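Local coordinates for protein InvG (Salmonella enterica subsp. enterica serovar Typhimurium, PDB 4G08), which forms the ring-shaped outer-membrane secretin of the SPI-1 type III secretion system, the injectisome that delivers bacterial effector proteins into host cells, at residues 126-131 with 138-143; 101-106 with 117-122. One frame throughout, in Å; residues are numbered along the deposited sequence. Where two conformers were deposited one is given.

Contact 1: residues 126-131 with 138-143; sequences GTFYVS and DMVVNA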
loop_
_atom_site.group_PDB
_atom_site.type_symbol
_atom_site.label_atom_id
_atom_site.label_comp_id
_atom_site.label_asym_id
_atom_site.label_seq_id
_atom_site.Cartn_x
_atom_site.Cartn_y
_atom_site.Cartn_z
ATOM N N GLY A 126 9.179 17.353 -14.202
ATOM C CA GLY A 126 7.734 17.497 -14.071
ATOM C C GLY A 126 7.021 16.171 -13.915
ATOM O O GLY A 126 5.810 16.078 -14.120
ATOM N N THR A 127 7.778 15.133 -13.588
ATOM C CA THR A 127 7.189 13.860 -13.217
ATOM C C THR A 127 7.859 13.294 -11.982
ATOM O O THR A 127 8.921 13.753 -11.572
ATOM C CB THR A 127 7.333 12.828 -14.342
ATOM O OG1 THR A 127 8.722 12.662 -14.657
ATOM N N PHE A 128 7.184 12.337 -11.359
ATOM C CA PHE A 128 7.768 11.558 -10.272
ATOM C C PHE A 128 7.334 10.113 -10.424
ATOM O O PHE A 128 6.415 9.821 -11.189
ATOM C CB PHE A 128 7.331 12.110 -8.911
ATOM C CG PHE A 128 5.867 11.949 -8.629
ATOM C CD1 PHE A 128 5.374 10.745 -8.176
ATOM C CD2 PHE A 128 4.997 13.018 -8.754
ATOM C CE1 PHE A 128 4.038 10.586 -7.900
ATOM C CE2 PHE A 128 3.655 12.867 -8.482
ATOM C CZ PHE A 128 3.172 11.644 -8.063
ATOM N N TYR A 129 8.085 9.196 -9.814
ATOM C CA TYR A 129 7.704 7.785 -9.846
ATOM C C TYR A 129 7.152 7.343 -8.514
ATOM O O TYR A 129 7.466 7.901 -7.469
ATOM C CB TYR A 129 8.882 6.881 -10.196
ATOM C CG TYR A 129 9.608 7.278 -11.443
ATOM C CD1 TYR A 129 9.069 7.032 -12.694
ATOM C CD2 TYR A 129 10.858 7.851 -11.369
ATOM C CE1 TYR A 129 9.719 7.436 -13.839
ATOM C CE2 TYR A 129 11.547 8.198 -12.505
ATOM C CZ TYR A 129 10.950 8.035 -13.736
ATOM O OH TYR A 129 11.556 8.552 -14.864
ATOM N N VAL A 130 6.284 6.353 -8.578
ATOM C CA VAL A 130 5.774 5.732 -7.382
ATOM C C VAL A 130 5.454 4.287 -7.700
ATOM O O VAL A 130 5.067 3.960 -8.824
ATOM C CB VAL A 130 4.520 6.449 -6.859
ATOM C CG1 VAL A 130 3.428 6.444 -7.909
ATOM C CG2 VAL A 130 4.045 5.809 -5.560
ATOM N N SER A 131 5.837 3.412 -6.778
ATOM C CA SER A 131 5.669 1.985 -6.970
ATOM C C SER A 131 5.132 1.381 -5.682
ATOM O O SER A 131 5.654 1.637 -4.589
ATOM C CB SER A 131 7.002 1.331 -7.338
ATOM O OG SER A 131 7.515 1.850 -8.555
ATOM N N ASP A 138 -3.121 4.131 -7.431
ATOM C CA ASP A 138 -4.287 4.723 -8.073
ATOM C C ASP A 138 -4.684 6.013 -7.368
ATOM O O ASP A 138 -5.005 7.016 -8.003
ATOM C CB ASP A 138 -5.460 3.751 -8.041
ATOM C CG ASP A 138 -5.298 2.608 -9.016
ATOM O OD1 ASP A 138 -4.373 2.658 -9.853
ATOM O OD2 ASP A 138 -6.155 1.701 -9.004
ATOM N N MET A 139 -4.648 5.983 -6.046
ATOM C CA MET A 139 -4.881 7.171 -5.257
ATOM C C MET A 139 -3.847 8.240 -5.569
ATOM O O MET A 139 -4.185 9.408 -5.736
ATOM C CB MET A 139 -4.836 6.811 -3.778
ATOM C CG MET A 139 -5.228 7.935 -2.841
ATOM S SD MET A 139 -3.823 8.929 -2.327
ATOM C CE MET A 139 -2.794 7.637 -1.659
ATOM N N VAL A 140 -2.580 7.858 -5.669
ATOM C CA VAL A 140 -1.545 8.868 -5.848
ATOM C C VAL A 140 -1.697 9.547 -7.198
ATOM O O VAL A 140 -1.618 10.768 -7.314
ATOM C CB VAL A 140 -0.136 8.280 -5.739
ATOM C CG1 VAL A 140 0.873 9.315 -6.186
ATOM C CG2 VAL A 140 0.147 7.852 -4.312
ATOM N N VAL A 141 -1.977 8.746 -8.211
ATOM C CA VAL A 141 -2.205 9.258 -9.543
ATOM C C VAL A 141 -3.419 10.176 -9.591
ATOM O O VAL A 141 -3.358 11.255 -10.178
ATOM C CB VAL A 141 -2.417 8.096 -10.509
ATOM C CG1 VAL A 141 -2.914 8.603 -11.849
ATOM C CG2 VAL A 141 -1.121 7.326 -10.665
ATOM N N ASN A 142 -4.535 9.749 -9.012
ATOM C CA ASN A 142 -5.691 10.631 -8.975
ATOM C C ASN A 142 -5.361 11.919 -8.248
ATOM O O ASN A 142 -5.786 12.984 -8.683
ATOM C CB ASN A 142 -6.919 9.977 -8.350
ATOM C CG ASN A 142 -8.112 10.915 -8.299
ATOM O OD1 ASN A 142 -8.566 11.417 -9.331
ATOM N ND2 ASN A 142 -8.529 11.270 -7.090
ATOM N N ALA A 143 -4.695 11.826 -7.106
ATOM C CA ALA A 143 -4.429 13.026 -6.336
ATOM C C ALA A 143 -3.562 13.988 -7.133
ATOM O O ALA A 143 -3.816 15.190 -7.155
ATOM C CB ALA A 143 -3.767 12.685 -5.020
#
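Val140 of helix 134-150 points one methyl, CG1, at two side chains that rise from the same face of strand 127-132, Phe128 and Val130. The Phe128 ring presents its edge, not its face: CG1 lies near the plane of the ring at the CE1-CZ bond, 3.8 Å from CZ of Phe128. That reach depends on the phenylalanine torsion, with CG set between the backbone N and the carbonyl carbon (chi1 67°), so the ring reaches over to the helix although the CB itself does not head there. Val130 aims its CB directly at the helix and brings its CG1 to 4.2 Å from CG1 of Val140. Val140 in turn holds CG1 anti to its backbone N (chi1 170°), which drops this methyl beside both partners. All three residues are buried, and the contact is purely apolar. The ring of Phe128 is packed further by Val93 of the neighbouring strand 89-94 and by Leu100 of helix 100-109. A strand followed directly by a helix that folds back over one face of its sheet is the two-layer alpha/beta packing of a small secretin ring-building domain, here the second periplasmic domain of InvG.

Contact 2: residues 101-106 with 117-122; sequences NEFNNF and YPLRGD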
loop_
_atom_site.group_PDB
_atom_site.type_symbol
_atom_site.label_atom_id
_atom_site.label_comp_id
_atom_site.label_asym_id
_atom_site.label_seq_id
_atom_site.Cartn_x
_atom_site.Cartn_y
_atom_site.Cartn_z
ATOM N N ASN A 101 7.367 18.750 -3.188
ATOM C CA ASN A 101 7.296 18.865 -1.754
ATOM C C ASN A 101 5.918 19.244 -1.236
ATOM O O ASN A 101 5.471 18.699 -0.275
ATOM C CB ASN A 101 8.403 19.770 -1.199
ATOM C CG ASN A 101 8.648 19.554 0.267
ATOM O OD1 ASN A 101 9.273 18.596 0.657
ATOM N ND2 ASN A 101 8.117 20.422 1.079
ATOM N N GLU A 102 5.247 20.148 -1.913
ATOM C CA GLU A 102 3.869 20.527 -1.593
ATOM C C GLU A 102 2.929 19.335 -1.752
ATOM O O GLU A 102 2.013 19.148 -0.955
ATOM C CB GLU A 102 3.443 21.659 -2.537
ATOM C CG GLU A 102 2.113 22.343 -2.247
ATOM C CD GLU A 102 1.746 23.362 -3.323
ATOM O OE1 GLU A 102 2.593 23.637 -4.207
ATOM O OE2 GLU A 102 0.589 23.838 -3.323
ATOM N N PHE A 103 3.122 18.568 -2.816
ATOM C CA PHE A 103 2.270 17.417 -3.083
ATOM C C PHE A 103 2.477 16.296 -2.065
ATOM O O PHE A 103 1.521 15.793 -1.478
ATOM C CB PHE A 103 2.531 16.898 -4.487
ATOM C CG PHE A 103 1.674 15.741 -4.860
ATOM C CD1 PHE A 103 0.302 15.880 -4.903
ATOM C CD2 PHE A 103 2.226 14.493 -5.039
ATOM C CE1 PHE A 103 -0.499 14.809 -5.214
ATOM C CE2 PHE A 103 1.429 13.406 -5.301
ATOM C CZ PHE A 103 0.064 13.566 -5.394
ATOM N N ASN A 104 3.736 16.048 -1.732
ATOM C CA ASN A 104 4.090 15.108 -0.681
ATOM C C ASN A 104 3.407 15.454 0.627
ATOM O O ASN A 104 2.806 14.597 1.272
ATOM C CB ASN A 104 5.590 15.151 -0.451
ATOM C CG ASN A 104 6.297 13.952 -1.019
ATOM O OD1 ASN A 104 6.021 12.811 -0.646
ATOM N ND2 ASN A 104 7.296 14.210 -1.846
ATOM N N ASN A 105 3.586 16.691 1.067
ATOM C CA ASN A 105 2.981 17.122 2.315
ATOM C C ASN A 105 1.481 16.976 2.281
ATOM O O ASN A 105 0.863 16.597 3.271
ATOM C CB ASN A 105 3.337 18.564 2.604
ATOM C CG ASN A 105 4.785 18.728 2.968
ATOM O OD1 ASN A 105 5.475 17.753 3.263
ATOM N ND2 ASN A 105 5.279 19.952 2.875
ATOM N N PHE A 106 0.899 17.219 1.120
ATOM C CA PHE A 106 -0.529 17.100 0.979
ATOM C C PHE A 106 -0.967 15.659 1.225
ATOM O O PHE A 106 -1.925 15.410 1.959
ATOM C CB PHE A 106 -0.942 17.554 -0.410
ATOM C CG PHE A 106 -2.363 17.265 -0.735
ATOM C CD1 PHE A 106 -3.380 17.969 -0.118
ATOM C CD2 PHE A 106 -2.685 16.209 -1.549
ATOM C CE1 PHE A 106 -4.698 17.694 -0.399
ATOM C CE2 PHE A 106 -4.001 15.906 -1.814
ATOM C CZ PHE A 106 -5.010 16.648 -1.237
ATOM N N TYR A 117 6.149 3.229 0.382
ATOM C CA TYR A 117 6.007 3.441 -1.057
ATOM C C TYR A 117 6.122 4.917 -1.406
ATOM O O TYR A 117 5.139 5.558 -1.775
ATOM C CB TYR A 117 4.678 2.878 -1.556
ATOM C CG TYR A 117 4.375 1.501 -1.022
ATOM C CD1 TYR A 117 5.145 0.406 -1.381
ATOM C CD2 TYR A 117 3.343 1.306 -0.127
ATOM C CE1 TYR A 117 4.903 -0.843 -0.839
ATOM C CE2 TYR A 117 3.107 0.072 0.433
ATOM C CZ TYR A 117 3.906 -0.991 0.099
ATOM O OH TYR A 117 3.650 -2.213 0.680
ATOM N N PRO A 118 7.329 5.471 -1.250
ATOM C CA PRO A 118 7.541 6.902 -1.326
ATOM C C PRO A 118 7.507 7.417 -2.753
ATOM O O PRO A 118 7.680 6.651 -3.701
ATOM C CB PRO A 118 8.939 7.075 -0.734
ATOM C CG PRO A 118 9.631 5.808 -1.067
ATOM C CD PRO A 118 8.575 4.750 -0.929
ATOM N N LEU A 119 7.220 8.702 -2.895
ATOM C CA LEU A 119 7.290 9.374 -4.180
ATOM C C LEU A 119 8.746 9.657 -4.497
ATOM O O LEU A 119 9.496 10.098 -3.630
ATOM C CB LEU A 119 6.536 10.697 -4.108
ATOM C CG LEU A 119 5.041 10.623 -4.385
ATOM C CD1 LEU A 119 4.400 9.444 -3.685
ATOM C CD2 LEU A 119 4.366 11.917 -3.977
ATOM N N ARG A 120 9.158 9.341 -5.716
ATOM C CA ARG A 120 10.552 9.498 -6.102
ATOM C C ARG A 120 10.646 10.470 -7.256
ATOM O O ARG A 120 10.241 10.159 -8.376
ATOM C CB ARG A 120 11.145 8.153 -6.513
ATOM C CG ARG A 120 11.341 7.203 -5.347
ATOM C CD ARG A 120 10.761 5.839 -5.645
ATOM N NE ARG A 120 11.236 5.327 -6.920
ATOM C CZ ARG A 120 10.532 4.517 -7.694
ATOM N NH1 ARG A 120 9.323 4.135 -7.311
ATOM N NH2 ARG A 120 11.051 4.059 -8.823
ATOM N N GLY A 121 11.219 11.635 -6.996
ATOM C CA GLY A 121 11.259 12.678 -8.005
ATOM C C GLY A 121 12.345 13.685 -7.725
ATOM O O GLY A 121 13.259 13.424 -6.943
ATOM N N ASP A 122 12.284 14.819 -8.406
ATOM C CA ASP A 122 13.147 15.933 -8.056
ATOM C C ASP A 122 12.576 17.242 -8.544
ATOM O O ASP A 122 11.678 17.273 -9.384
ATOM C CB ASP A 122 14.554 15.743 -8.619
ATOM C CG ASP A 122 14.572 15.668 -10.129
ATOM O OD1 ASP A 122 13.884 14.773 -10.672
ATOM O OD2 ASP A 122 15.505 16.245 -10.730
HETATM O O HOH W 1 7.528 10.356 -0.429
HETATM O O HOH W 2 9.488 12.801 -2.887
#
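Helix 100-109 and the segment 117-122 come within 7.4 Å of each other at the CA atoms of Asn104 and Leu119, too far for their backbones to touch, so side chains and water fill the interval. The setting is the alpha/beta ring-building domain, where this helix packs against Leu119, next to the short, weakly bonded strand 120-121 of an antiparallel sheet. Leu119 carries the apolar part. Its CD2 methyl meets the Phe103 ring at the edge, near the ring plane, 3.5 Å from CD2 of Phe103, and the two side chains run roughly at right angles. Phe103 has CG anti to its backbone N (chi1 -178°), which sends the ring inward, where Ala143, Ala144 and Met147 of helix 134-150 also touch it. Asn104 and Leu119 lie alongside one another, pointing opposite ways, with OD1 of Asn104 3.8 Å from CD2 of Leu119. The amide uses both ends on water: one molecule donates to OD1 and accepts from Leu119 N, while ND2, which also makes a weak bond to Leu100 O, gives a hydrogen to a second. That second water lies 2.8 Å from Asn104 ND2 and donates to Leu119 O, also at 2.8 Å.

Contacts 1 and 2 have their centres about 9 Å apart, in the second of the two periplasmic domains in this fragment. They come in series along the chain, contact 2 closing before contact 1 opens. Strands 120-121 and 127-132 are neighbours in one antiparallel sheet, joined by the bond from Tyr129 N to Arg120 O (2.8 Å). Contact 1 joins helix 134-150 to strand 127-132, while contact 2 joins helix 100-109 to Leu119, next to strand 120-121. The two contacts meet through side chains: Leu119 touches Phe128 and Val130, and Phe103 touches Ala143. Helices 100-109 and 134-150 thus share one apolar core with the sheet, giving a compact unit consistent with ring building by the secretin.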